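Local coordinates for protein gp18 (Listeria monocytogenes EGD-e, PDB 3GS9), which is probably a structural component of a prophage tail, belonging to the prophage endopeptidase tail family of phage tail proteins, at residues Y287-Y292 with D298-I303; E129-S134 with R177-A182; Q156-D159 with V164-P167; S225-T230 with G254-R259. All coordinates share one frame; numbering follows the deposited sequence. Where two conformers were deposited one is given.

Interaction 1 (Y287-Y292 with D298-I303)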
loop_
_atom_site.group_PDB
_atom_site.type_symbol
_atom_site.label_atom_id
_atom_site.label_comp_id
_atom_site.label_asym_id
_atom_site.label_seq_id
_atom_site.Cartn_x
_atom_site.Cartn_y
_atom_site.Cartn_z
ATOM N N TYR A 287 20.605 -8.725 -23.845
ATOM C CA TYR A 287 19.876 -9.979 -23.696
ATOM C C TYR A 287 20.812 -11.137 -23.414
ATOM O O TYR A 287 21.898 -11.209 -23.982
ATOM C CB TYR A 287 19.097 -10.273 -24.953
ATOM C CG TYR A 287 17.964 -9.332 -25.153
ATOM C CD1 TYR A 287 18.139 -8.133 -25.847
ATOM C CD2 TYR A 287 16.722 -9.623 -24.636
ATOM C CE1 TYR A 287 17.097 -7.260 -26.014
ATOM C CE2 TYR A 287 15.673 -8.758 -24.788
ATOM C CZ TYR A 287 15.857 -7.583 -25.484
ATOM O OH TYR A 287 14.790 -6.733 -25.626
ATOM N N VAL A 288 20.378 -12.013 -22.502
ATOM C CA VAL A 288 21.012 -13.305 -22.283
ATOM C C VAL A 288 19.973 -14.392 -22.601
ATOM O O VAL A 288 18.812 -14.284 -22.194
ATOM C CB VAL A 288 21.495 -13.392 -20.830
ATOM C CG1 VAL A 288 22.083 -14.736 -20.529
ATOM C CG2 VAL A 288 22.540 -12.279 -20.527
ATOM N N LEU A 289 20.376 -15.418 -23.358
ATOM C CA LEU A 289 19.473 -16.544 -23.684
ATOM C C LEU A 289 19.348 -17.388 -22.436
ATOM O O LEU A 289 20.360 -17.837 -21.897
ATOM C CB LEU A 289 20.024 -17.442 -24.792
ATOM C CG LEU A 289 19.132 -18.645 -25.142
ATOM C CD1 LEU A 289 17.768 -18.241 -25.662
ATOM C CD2 LEU A 289 19.857 -19.596 -26.147
ATOM N N PHE A 290 18.117 -17.576 -21.972
ATOM C CA PHE A 290 17.843 -18.391 -20.793
ATOM C C PHE A 290 17.319 -19.747 -21.283
ATOM O O PHE A 290 16.303 -19.814 -21.942
ATOM C CB PHE A 290 16.806 -17.708 -19.862
ATOM C CG PHE A 290 16.677 -18.381 -18.524
ATOM C CD1 PHE A 290 17.594 -18.135 -17.504
ATOM C CD2 PHE A 290 15.663 -19.327 -18.300
ATOM C CE1 PHE A 290 17.475 -18.756 -16.272
ATOM C CE2 PHE A 290 15.561 -19.969 -17.078
ATOM C CZ PHE A 290 16.464 -19.693 -16.069
ATOM N N ILE A 291 18.026 -20.825 -20.963
ATOM C CA ILE A 291 17.540 -22.150 -21.311
ATOM C C ILE A 291 17.038 -22.839 -20.046
ATOM O O ILE A 291 17.830 -23.197 -19.149
ATOM C CB ILE A 291 18.642 -22.989 -21.985
ATOM C CG1 ILE A 291 19.165 -22.296 -23.242
ATOM C CG2 ILE A 291 18.131 -24.373 -22.310
ATOM C CD1 ILE A 291 20.386 -22.945 -23.839
ATOM N N TYR A 292 15.726 -22.977 -19.949
ATOM C CA TYR A 292 15.119 -23.692 -18.824
ATOM C C TYR A 292 15.174 -25.174 -19.150
ATOM O O TYR A 292 14.274 -25.747 -19.811
ATOM C CB TYR A 292 13.679 -23.237 -18.528
ATOM C CG TYR A 292 13.105 -23.979 -17.353
ATOM C CD1 TYR A 292 13.661 -23.838 -16.092
ATOM C CD2 TYR A 292 12.034 -24.848 -17.489
ATOM C CE1 TYR A 292 13.163 -24.527 -15.005
ATOM C CE2 TYR A 292 11.525 -25.517 -16.405
ATOM C CZ TYR A 292 12.102 -25.364 -15.167
ATOM O OH TYR A 292 11.589 -26.045 -14.088
ATOM N N ASP A 298 13.446 -22.266 -24.159
ATOM C CA ASP A 298 14.446 -21.228 -24.341
ATOM C C ASP A 298 13.758 -19.878 -24.519
ATOM O O ASP A 298 12.816 -19.749 -25.310
ATOM C CB ASP A 298 15.274 -21.494 -25.620
ATOM C CG ASP A 298 16.146 -22.765 -25.551
ATOM O OD1 ASP A 298 16.221 -23.477 -24.514
ATOM O OD2 ASP A 298 16.789 -23.039 -26.593
ATOM N N TYR A 299 14.266 -18.851 -23.836
ATOM C CA TYR A 299 13.748 -17.495 -23.961
ATOM C C TYR A 299 14.774 -16.477 -23.438
ATOM O O TYR A 299 15.637 -16.809 -22.646
ATOM C CB TYR A 299 12.405 -17.326 -23.226
ATOM C CG TYR A 299 12.404 -17.852 -21.807
ATOM C CD1 TYR A 299 12.085 -19.185 -21.530
ATOM C CD2 TYR A 299 12.662 -17.014 -20.740
ATOM C CE1 TYR A 299 12.084 -19.668 -20.221
ATOM C CE2 TYR A 299 12.649 -17.492 -19.421
ATOM C CZ TYR A 299 12.338 -18.821 -19.165
ATOM O OH TYR A 299 12.334 -19.304 -17.851
ATOM N N ASP A 300 14.642 -15.238 -23.878
ATOM C CA ASP A 300 15.548 -14.176 -23.482
ATOM C C ASP A 300 15.182 -13.547 -22.131
ATOM O O ASP A 300 13.999 -13.373 -21.783
ATOM C CB ASP A 300 15.552 -13.082 -24.544
ATOM C CG ASP A 300 16.291 -13.483 -25.805
ATOM O OD1 ASP A 300 17.249 -14.292 -25.737
ATOM O OD2 ASP A 300 15.892 -12.989 -26.877
ATOM N N VAL A 301 16.215 -13.270 -21.355
ATOM C CA VAL A 301 16.099 -12.421 -20.191
ATOM C C VAL A 301 17.012 -11.229 -20.449
ATOM O O VAL A 301 17.921 -11.319 -21.265
ATOM C CB VAL A 301 16.459 -13.166 -18.906
ATOM C CG1 VAL A 301 15.395 -14.197 -18.608
ATOM C CG2 VAL A 301 17.848 -13.778 -18.999
ATOM N N GLN A 302 16.722 -10.115 -19.796
ATOM C CA GLN A 302 17.393 -8.850 -20.092
ATOM C C GLN A 302 18.072 -8.370 -18.809
ATOM O O GLN A 302 17.587 -8.613 -17.704
ATOM C CB GLN A 302 16.337 -7.859 -20.565
ATOM C CG GLN A 302 16.812 -6.634 -21.228
ATOM C CD GLN A 302 15.680 -5.867 -21.895
ATOM O OE1 GLN A 302 14.532 -5.945 -21.470
ATOM N NE2 GLN A 302 15.995 -5.155 -22.953
ATOM N N ILE A 303 19.186 -7.665 -18.963
ATOM C CA ILE A 303 19.833 -6.950 -17.868
ATOM C C ILE A 303 18.998 -5.721 -17.427
ATOM O O ILE A 303 18.869 -4.755 -18.165
ATOM C CB ILE A 303 21.251 -6.510 -18.309
ATOM C CG1 ILE A 303 22.127 -7.740 -18.590
ATOM C CG2 ILE A 303 21.871 -5.640 -17.265
ATOM C CD1 ILE A 303 23.425 -7.410 -19.382
HETATM O O HOH W 1 14.924 -4.072 -25.267
#
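The Y287 ring lies over the side chain of Q302, stacked on its amide with the two planes 25° apart. The side chains run side by side and point the same way. CG of Q302 sits over one ring face, offset toward the rim. Q302 is extended beyond CG, and this carries its amide out to the phenol end. The nearby OH of Y287 and NE2 of Q302 are not hydrogen-bonded directly. One water joins them, accepting from Y287 OH at 2.7 Å and from Q302 NE2 at 2.8 Å. NE2 also bonds to the backbone O of G285. CD2 of Y287 touches CB of D300 at 3.7 Å.

These residues belong to an antiparallel beta hairpin, strands 287-292 and 297-305, within a six-stranded mixed sheet. V288 with V301 and F290 with Y299 are its hydrogen-bonded pairs here. F290 N donates to Y299 O at 2.7 Å.

V288, F290, Y299 and V301 lie on the other face from Y287. There, CD2 of F290 meets CZ of Y299 at 3.5 Å, the ring planes 40° apart. The Y299 CG stands between its backbone N and carbonyl carbon (chi1 49°), which swings the ring toward F290. Its OH bonds to T270. CB of F290 rests on CG1 of V301 at 4.0 Å. Beyond them, Y292 OH bonds to D57 of the second subunit.

Interaction 2 (E129-S134 with R177-A182)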
loop_
_atom_site.group_PDB
_atom_site.type_symbol
_atom_site.label_atom_id
_atom_site.label_comp_id
_atom_site.label_asym_id
_atom_site.label_seq_id
_atom_site.Cartn_x
_atom_site.Cartn_y
_atom_site.Cartn_z
ATOM N N GLU A 129 17.319 13.640 -27.497
ATOM C CA GLU A 129 17.311 13.160 -28.866
ATOM C C GLU A 129 16.609 11.810 -28.917
ATOM O O GLU A 129 16.566 11.080 -27.929
ATOM C CB GLU A 129 18.713 13.039 -29.416
ATOM C CG GLU A 129 19.541 11.917 -28.852
ATOM C CD GLU A 129 20.886 11.828 -29.545
ATOM O OE1 GLU A 129 20.959 11.372 -30.731
ATOM O OE2 GLU A 129 21.862 12.217 -28.888
ATOM N N ILE A 130 16.048 11.517 -30.074
ATOM C CA ILE A 130 15.353 10.275 -30.331
ATOM C C ILE A 130 16.135 9.563 -31.401
ATOM O O ILE A 130 16.420 10.177 -32.459
ATOM C CB ILE A 130 13.894 10.525 -30.797
ATOM C CG1 ILE A 130 13.098 11.218 -29.695
ATOM C CG2 ILE A 130 13.185 9.244 -31.187
ATOM C CD1 ILE A 130 11.843 11.848 -30.234
ATOM N N ILE A 131 16.555 8.335 -31.089
ATOM C CA ILE A 131 17.202 7.472 -32.075
ATOM C C ILE A 131 16.223 6.379 -32.503
ATOM O O ILE A 131 15.860 5.502 -31.696
ATOM C CB ILE A 131 18.531 6.899 -31.535
ATOM C CG1 ILE A 131 19.530 8.015 -31.249
ATOM C CG2 ILE A 131 19.120 5.882 -32.484
ATOM C CD1 ILE A 131 20.748 7.554 -30.419
ATOM N N ASP A 132 15.728 6.492 -33.738
ATOM C CA ASP A 132 14.726 5.575 -34.288
ATOM C C ASP A 132 14.906 5.477 -35.813
ATOM O O ASP A 132 14.040 5.883 -36.574
ATOM C CB ASP A 132 13.318 6.089 -33.949
ATOM C CG ASP A 132 12.212 5.146 -34.405
ATOM O OD1 ASP A 132 12.482 3.936 -34.685
ATOM O OD2 ASP A 132 11.049 5.621 -34.477
ATOM N N PRO A 133 16.057 4.949 -36.264
ATOM C CA PRO A 133 16.348 5.008 -37.716
ATOM C C PRO A 133 15.375 4.193 -38.572
ATOM O O PRO A 133 15.186 4.519 -39.760
ATOM C CB PRO A 133 17.757 4.425 -37.816
ATOM C CG PRO A 133 17.896 3.563 -36.618
ATOM C CD PRO A 133 17.110 4.248 -35.519
ATOM N N SER A 134 14.751 3.160 -37.968
ATOM C CA SER A 134 13.784 2.287 -38.653
ATOM C C SER A 134 12.343 2.771 -38.597
ATOM O O SER A 134 11.419 2.109 -39.109
ATOM C CB SER A 134 13.825 0.895 -38.054
ATOM O OG SER A 134 15.091 0.304 -38.244
ATOM N N ARG A 177 12.048 0.270 -27.682
ATOM C CA ARG A 177 12.468 -0.923 -26.926
ATOM C C ARG A 177 13.188 -1.975 -27.789
ATOM O O ARG A 177 14.110 -2.648 -27.320
ATOM C CB ARG A 177 11.264 -1.570 -26.224
ATOM C CG ARG A 177 10.795 -0.790 -25.026
ATOM C CD ARG A 177 10.279 -1.663 -23.887
ATOM N NE ARG A 177 11.353 -2.387 -23.202
ATOM C CZ ARG A 177 11.930 -2.045 -22.040
ATOM N NH1 ARG A 177 11.594 -0.945 -21.356
ATOM N NH2 ARG A 177 12.886 -2.827 -21.556
ATOM N N GLU A 178 12.764 -2.095 -29.045
ATOM C CA GLU A 178 13.384 -3.053 -29.978
ATOM C C GLU A 178 14.871 -2.839 -30.165
ATOM O O GLU A 178 15.587 -3.799 -30.431
ATOM C CB GLU A 178 12.707 -2.988 -31.347
ATOM C CG GLU A 178 11.266 -3.510 -31.293
ATOM C CD GLU A 178 10.225 -2.437 -31.048
ATOM O OE1 GLU A 178 10.544 -1.337 -30.524
ATOM O OE2 GLU A 178 9.059 -2.734 -31.370
ATOM N N ILE A 179 15.326 -1.592 -30.089
ATOM C CA ILE A 179 16.758 -1.286 -30.314
ATOM C C ILE A 179 17.495 -0.876 -29.045
ATOM O O ILE A 179 18.558 -0.249 -29.099
ATOM C CB ILE A 179 16.962 -0.303 -31.505
ATOM C CG1 ILE A 179 16.355 1.086 -31.236
ATOM C CG2 ILE A 179 16.383 -0.954 -32.740
ATOM C CD1 ILE A 179 16.776 2.191 -32.249
ATOM N N TYR A 180 16.921 -1.278 -27.908
ATOM C CA TYR A 180 17.534 -1.110 -26.617
ATOM C C TYR A 180 18.047 -2.445 -26.139
ATOM O O TYR A 180 17.273 -3.325 -25.756
ATOM C CB TYR A 180 16.518 -0.593 -25.622
ATOM C CG TYR A 180 16.994 -0.627 -24.195
ATOM C CD1 TYR A 180 18.159 0.052 -23.822
ATOM C CD2 TYR A 180 16.271 -1.310 -23.212
ATOM C CE1 TYR A 180 18.582 0.050 -22.506
ATOM C CE2 TYR A 180 16.689 -1.327 -21.901
ATOM C CZ TYR A 180 17.860 -0.644 -21.563
ATOM O OH TYR A 180 18.280 -0.670 -20.248
ATOM N N GLY A 181 19.352 -2.598 -26.135
ATOM C CA GLY A 181 19.927 -3.894 -25.840
ATOM C C GLY A 181 20.048 -4.761 -27.076
ATOM O O GLY A 181 19.119 -4.882 -27.891
ATOM N N ALA A 182 21.189 -5.398 -27.202
ATOM C CA ALA A 182 21.424 -6.303 -28.303
ATOM C C ALA A 182 21.580 -7.698 -27.754
ATOM O O ALA A 182 21.841 -7.887 -26.553
ATOM C CB ALA A 182 22.662 -5.886 -29.089
#
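The flat group in this contact is the peptide carbonyl of I131, and CD1 of I179 lies against it. CD1 is 3.5 Å from I131 O and stands well out of the peptide plane. The methyl does not meet the oxygen head-on. The P133 ring, puckered and so not truly flat, is the other group. Its CD atom touches the same I179 methyl at 3.9 Å. CG2 of I131 is a looser neighbour, 4.4 Å from I179 CD1. One methyl therefore carries the whole contact.

The CG1 of I179 stands between the backbone N and the carbonyl carbon (chi1 65°), and the chain then runs extended to CD1. No hydrogen bond crosses between the segments. I131 O is buried by the contact and has no hydrogen-bonding partner in the model.

Both loops are fixed from outside. The D132 carboxylate accepts from the backbone N of I136 through OD1 and of L137 through OD2, which ties D132 to the backbone that follows S134. Next to I179, E178 makes a salt bridge to R258.

This is a small surface contact between two loops. They leave strands 127-129 and 171-173, parallel neighbours in a three-stranded mixed sheet. Backbone bonding continues past the strands, from I131 to F174, before the chains part. The contact is plain loop packing at the ends of two adjacent parallel strands.

Interaction 3 (Q156-D159 with V164-P167); sequences QLLD and VVIP
The backbone N of V165 is the polar atom that L158 approaches, with CD2 of L158 3.9 Å away. This is packing and not a bond, for no hydrogen bond joins the two segments. The same methyl lies 3.9 Å from the carbonyl carbon of V164, so it rests on the V164-V165 peptide link.

The rest of the contact is apolar. L158 and V165 cross at about a right angle. CD2 of L158 is 4.1 Å from CB of V165. CG1 of V165 meets both leucine methyls, with CD1 of L158 also at 4.1 Å. In V165 this CG1 stands between the backbone N and the carbonyl carbon (chi1 58°), which turns it to the leucine fork. L158 has its CG anti to its carbonyl carbon (chi1 -60°), and the CB points from the helix toward 164-167. V164 offers its backbone here, since its CB points away and its side chain packs on Y180.

L158, V164 and V165 are all buried. L158 also touches N34, from the loop between strands 30-32 and 36-40, and V165 touches Y93 and L172.

The contact folds helix 150-161 against the chain that enters strand 166-168. That strand pairs antiparallel with strand 171-173, through a backbone bond of I166 with V173. One residue before L158, L157 packs on helix 111-118 and on F145 of strand 141-149.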
loop_
_atom_site.group_PDB
_atom_site.type_symbol
_atom_site.label_atom_id
_atom_site.label_comp_id
_atom_site.label_asym_id
_atom_site.label_seq_id
_atom_site.Cartn_x
_atom_site.Cartn_y
_atom_site.Cartn_z
ATOM N N GLN A 156 5.610 8.608 -18.380
ATOM C CA GLN A 156 4.403 8.364 -19.163
ATOM C C GLN A 156 4.754 8.117 -20.634
ATOM O O GLN A 156 4.243 7.201 -21.276
ATOM C CB GLN A 156 3.506 9.600 -19.123
ATOM C CG GLN A 156 2.217 9.319 -19.806
ATOM C CD GLN A 156 1.405 10.520 -19.990
ATOM O OE1 GLN A 156 1.338 11.400 -19.110
ATOM N NE2 GLN A 156 0.787 10.606 -21.159
ATOM N N LEU A 157 5.607 8.973 -21.184
ATOM C CA LEU A 157 6.039 8.818 -22.584
ATOM C C LEU A 157 6.696 7.454 -22.830
ATOM O O LEU A 157 6.520 6.856 -23.918
ATOM C CB LEU A 157 6.978 9.963 -22.992
ATOM C CG LEU A 157 6.366 11.378 -22.905
ATOM C CD1 LEU A 157 7.398 12.492 -23.247
ATOM C CD2 LEU A 157 5.031 11.506 -23.722
ATOM N N LEU A 158 7.499 6.985 -21.876
ATOM C CA LEU A 158 8.150 5.701 -22.022
ATOM C C LEU A 158 7.089 4.636 -22.275
ATOM O O LEU A 158 7.224 3.809 -23.195
ATOM C CB LEU A 158 8.965 5.348 -20.786
ATOM C CG LEU A 158 10.105 6.276 -20.371
ATOM C CD1 LEU A 158 10.916 5.638 -19.220
ATOM C CD2 LEU A 158 11.018 6.620 -21.511
ATOM N N ASP A 159 6.014 4.681 -21.485
ATOM C CA ASP A 159 4.911 3.709 -21.586
ATOM C C ASP A 159 4.067 3.920 -22.882
ATOM O O ASP A 159 3.735 2.960 -23.612
ATOM C CB ASP A 159 4.008 3.855 -20.335
ATOM C CG ASP A 159 4.673 3.395 -19.053
ATOM O OD1 ASP A 159 5.632 2.600 -19.148
ATOM O OD2 ASP A 159 4.220 3.825 -17.949
ATOM N N VAL A 164 12.681 3.678 -24.191
ATOM C CA VAL A 164 13.579 3.695 -23.035
ATOM C C VAL A 164 14.294 5.051 -23.041
ATOM O O VAL A 164 14.449 5.649 -24.093
ATOM C CB VAL A 164 14.609 2.496 -23.136
ATOM C CG1 VAL A 164 15.320 2.468 -24.517
ATOM C CG2 VAL A 164 15.619 2.522 -22.003
ATOM N N VAL A 165 14.728 5.539 -21.884
ATOM C CA VAL A 165 15.535 6.787 -21.851
ATOM C C VAL A 165 16.876 6.397 -21.282
ATOM O O VAL A 165 16.934 5.668 -20.293
ATOM C CB VAL A 165 14.850 7.961 -21.041
ATOM C CG1 VAL A 165 14.550 7.568 -19.581
ATOM C CG2 VAL A 165 15.723 9.234 -21.097
ATOM N N ILE A 166 17.940 6.862 -21.930
ATOM C CA ILE A 166 19.304 6.544 -21.522
ATOM C C ILE A 166 20.004 7.873 -21.265
ATOM O O ILE A 166 20.389 8.536 -22.189
ATOM C CB ILE A 166 20.042 5.756 -22.614
ATOM C CG1 ILE A 166 19.192 4.561 -23.104
ATOM C CG2 ILE A 166 21.388 5.310 -22.077
ATOM C CD1 ILE A 166 19.617 4.041 -24.428
ATOM N N PRO A 167 20.063 8.306 -19.994
ATOM C CA PRO A 167 20.688 9.594 -19.688
ATOM C C PRO A 167 22.199 9.561 -19.731
ATOM O O PRO A 167 22.804 8.650 -19.120
ATOM C CB PRO A 167 20.228 9.876 -18.236
ATOM C CG PRO A 167 19.149 8.917 -17.938
ATOM C CD PRO A 167 19.497 7.694 -18.778
#

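Interaction 4 (S225-T230 with G254-R259)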
loop_
_atom_site.group_PDB
_atom_site.type_symbol
_atom_site.label_atom_id
_atom_site.label_comp_id
_atom_site.label_asym_id
_atom_site.label_seq_id
_atom_site.Cartn_x
_atom_site.Cartn_y
_atom_site.Cartn_z
ATOM N N SER A 225 -12.646 -2.334 -33.308
ATOM C CA SER A 225 -12.733 -3.672 -32.741
ATOM C C SER A 225 -11.435 -3.963 -32.001
ATOM O O SER A 225 -10.358 -3.619 -32.497
ATOM C CB SER A 225 -12.937 -4.712 -33.847
ATOM O OG SER A 225 -13.034 -6.018 -33.301
ATOM N N PRO A 226 -11.518 -4.582 -30.816
ATOM C CA PRO A 226 -10.284 -4.809 -30.116
ATOM C C PRO A 226 -9.243 -5.610 -30.890
ATOM O O PRO A 226 -9.576 -6.538 -31.638
ATOM C CB PRO A 226 -10.715 -5.605 -28.872
ATOM C CG PRO A 226 -12.055 -6.097 -29.162
ATOM C CD PRO A 226 -12.672 -5.062 -30.035
ATOM N N ILE A 227 -7.994 -5.237 -30.671
ATOM C CA ILE A 227 -6.846 -5.897 -31.272
ATOM C C ILE A 227 -6.488 -7.120 -30.385
ATOM O O ILE A 227 -6.527 -7.021 -29.173
ATOM C CB ILE A 227 -5.641 -4.905 -31.312
ATOM C CG1 ILE A 227 -5.973 -3.630 -32.103
ATOM C CG2 ILE A 227 -4.389 -5.565 -31.872
ATOM C CD1 ILE A 227 -6.365 -3.846 -33.514
ATOM N N THR A 228 -6.209 -8.269 -30.998
ATOM C CA THR A 228 -5.722 -9.443 -30.252
ATOM C C THR A 228 -4.293 -9.771 -30.663
ATOM O O THR A 228 -3.933 -9.697 -31.847
ATOM C CB THR A 228 -6.616 -10.694 -30.467
ATOM O OG1 THR A 228 -6.394 -11.233 -31.775
ATOM C CG2 THR A 228 -8.090 -10.345 -30.284
ATOM N N TYR A 229 -3.459 -10.098 -29.688
ATOM C CA TYR A 229 -2.123 -10.590 -29.936
ATOM C C TYR A 229 -2.014 -11.965 -29.282
ATOM O O TYR A 229 -2.315 -12.089 -28.090
ATOM C CB TYR A 229 -1.053 -9.639 -29.384
ATOM C CG TYR A 229 0.304 -10.274 -29.490
ATOM C CD1 TYR A 229 0.855 -10.567 -30.731
ATOM C CD2 TYR A 229 0.999 -10.679 -28.353
ATOM C CE1 TYR A 229 2.083 -11.199 -30.835
ATOM C CE2 TYR A 229 2.227 -11.304 -28.444
ATOM C CZ TYR A 229 2.768 -11.559 -29.686
ATOM O OH TYR A 229 3.995 -12.199 -29.808
ATOM N N THR A 230 -1.611 -12.967 -30.073
ATOM C CA THR A 230 -1.483 -14.367 -29.626
ATOM C C THR A 230 -0.037 -14.798 -29.663
ATOM O O THR A 230 0.610 -14.690 -30.694
ATOM C CB THR A 230 -2.283 -15.326 -30.526
ATOM O OG1 THR A 230 -3.643 -14.918 -30.574
ATOM C CG2 THR A 230 -2.220 -16.741 -30.045
ATOM N N GLY A 254 -3.590 2.734 -33.810
ATOM C CA GLY A 254 -2.284 3.316 -33.549
ATOM C C GLY A 254 -1.271 2.216 -33.262
ATOM O O GLY A 254 -1.232 1.168 -33.946
ATOM N N ASN A 255 -0.467 2.427 -32.221
ATOM C CA ASN A 255 0.600 1.483 -31.855
ATOM C C ASN A 255 0.126 0.362 -30.910
ATOM O O ASN A 255 0.946 -0.310 -30.233
ATOM C CB ASN A 255 1.769 2.270 -31.248
ATOM C CG ASN A 255 1.451 2.839 -29.858
ATOM O OD1 ASN A 255 0.418 2.504 -29.262
ATOM N ND2 ASN A 255 2.368 3.673 -29.316
HETATM N N MSE A 256 -1.179 0.154 -30.822
HETATM C CA MSE A 256 -1.725 -0.805 -29.842
HETATM C C MSE A 256 -1.185 -2.224 -30.008
HETATM O O MSE A 256 -0.833 -2.853 -29.041
HETATM C CB MSE A 256 -3.256 -0.819 -29.910
HETATM C CG MSE A 256 -3.928 -1.730 -28.886
HETATM SE SE MSE A 256 -3.565 -1.284 -27.077
HETATM C CE MSE A 256 -4.821 0.275 -26.927
ATOM N N GLN A 257 -1.143 -2.736 -31.236
ATOM C CA GLN A 257 -0.659 -4.134 -31.473
ATOM C C GLN A 257 0.721 -4.368 -30.870
ATOM O O GLN A 257 0.969 -5.360 -30.231
ATOM C CB GLN A 257 -0.639 -4.439 -32.967
ATOM C CG GLN A 257 -0.035 -5.790 -33.378
ATOM C CD GLN A 257 -1.076 -6.836 -33.692
ATOM O OE1 GLN A 257 -2.028 -7.035 -32.938
ATOM N NE2 GLN A 257 -0.903 -7.514 -34.821
ATOM N N ARG A 258 1.646 -3.441 -31.117
ATOM C CA ARG A 258 2.970 -3.487 -30.552
ATOM C C ARG A 258 2.942 -3.400 -29.035
ATOM O O ARG A 258 3.695 -4.111 -28.349
ATOM C CB ARG A 258 3.826 -2.372 -31.195
ATOM C CG ARG A 258 5.166 -2.119 -30.574
ATOM C CD ARG A 258 5.872 -1.036 -31.341
ATOM N NE ARG A 258 7.173 -0.719 -30.761
ATOM C CZ ARG A 258 7.390 0.287 -29.920
ATOM N NH1 ARG A 258 6.411 1.089 -29.576
ATOM N NH2 ARG A 258 8.614 0.523 -29.466
ATOM N N ARG A 259 2.063 -2.544 -28.499
ATOM C CA ARG A 259 1.847 -2.475 -27.058
ATOM C C ARG A 259 1.513 -3.804 -26.436
ATOM O O ARG A 259 2.053 -4.146 -25.386
ATOM C CB ARG A 259 0.756 -1.472 -26.720
ATOM C CG ARG A 259 1.299 -0.108 -26.467
ATOM C CD ARG A 259 0.222 0.835 -26.035
ATOM N NE ARG A 259 -0.138 0.683 -24.632
ATOM C CZ ARG A 259 -0.984 1.495 -24.032
ATOM N NH1 ARG A 259 -1.531 2.459 -24.736
ATOM N NH2 ARG A 259 -1.322 1.334 -22.762
#
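I227 meets Q257 across the contact, and the two side chains cross at about a right angle. CG2 of I227 touches CB of Q257 at 4.1 Å. It lies much closer to the amide oxygen, with I227 CG2 only 3.0 Å from Q257 OE1. That is tight for a methyl. OE1 is also 3.5 Å from T228 O, two acceptors with no hydrogen bond between them, so the exact placing of this amide is doubtful. The Q257 chain starts with CG anti to its backbone N and then bends at chi2 (101°), which brings the amide back to the loop. The other branch of I227 goes to M256, a selenomethionine, its CG1 4.3 Å from the CG of that residue.

Behind these first contacts, the loop is held by backbone bonds of I227 with G212 and of Y229 with I210, and M256 packs on V245. Within 254-259, R259 N bonds to N255 O at 3.0 Å, closing the short helical turn. N255 holds the N-cap position without a capping bond. Its side chain bonds instead to Y250 OH and to D160 O.

Helix 256-259 thus lies between the 225-230 loop and the C-terminal end of helix 150-161. R258 reaches across, donating to Y161 O at the helix end and to G162 O just after it.

In the fold
Interaction 2 is the first to open along the chain. It closes a long loop from 129-134 to 177-182, and interaction 3 falls within that loop, closing the short turn after helix 150-161. Interaction 4 follows, joining 225-230 to 254-259. Interaction 1 comes last as a beta hairpin. Interactions 4, 1 and the interaction 2 loop lie in series, and none cross. Segment 177-182 is shared ground. Its Y180 packs on V164 of interaction 3. Its E178 forms a salt bridge with R258 of interaction 4. The backbone of A182 probably hydrogen-bonds to that of Y287 of interaction 1, linking the three-stranded sheet region to the six-stranded sheet.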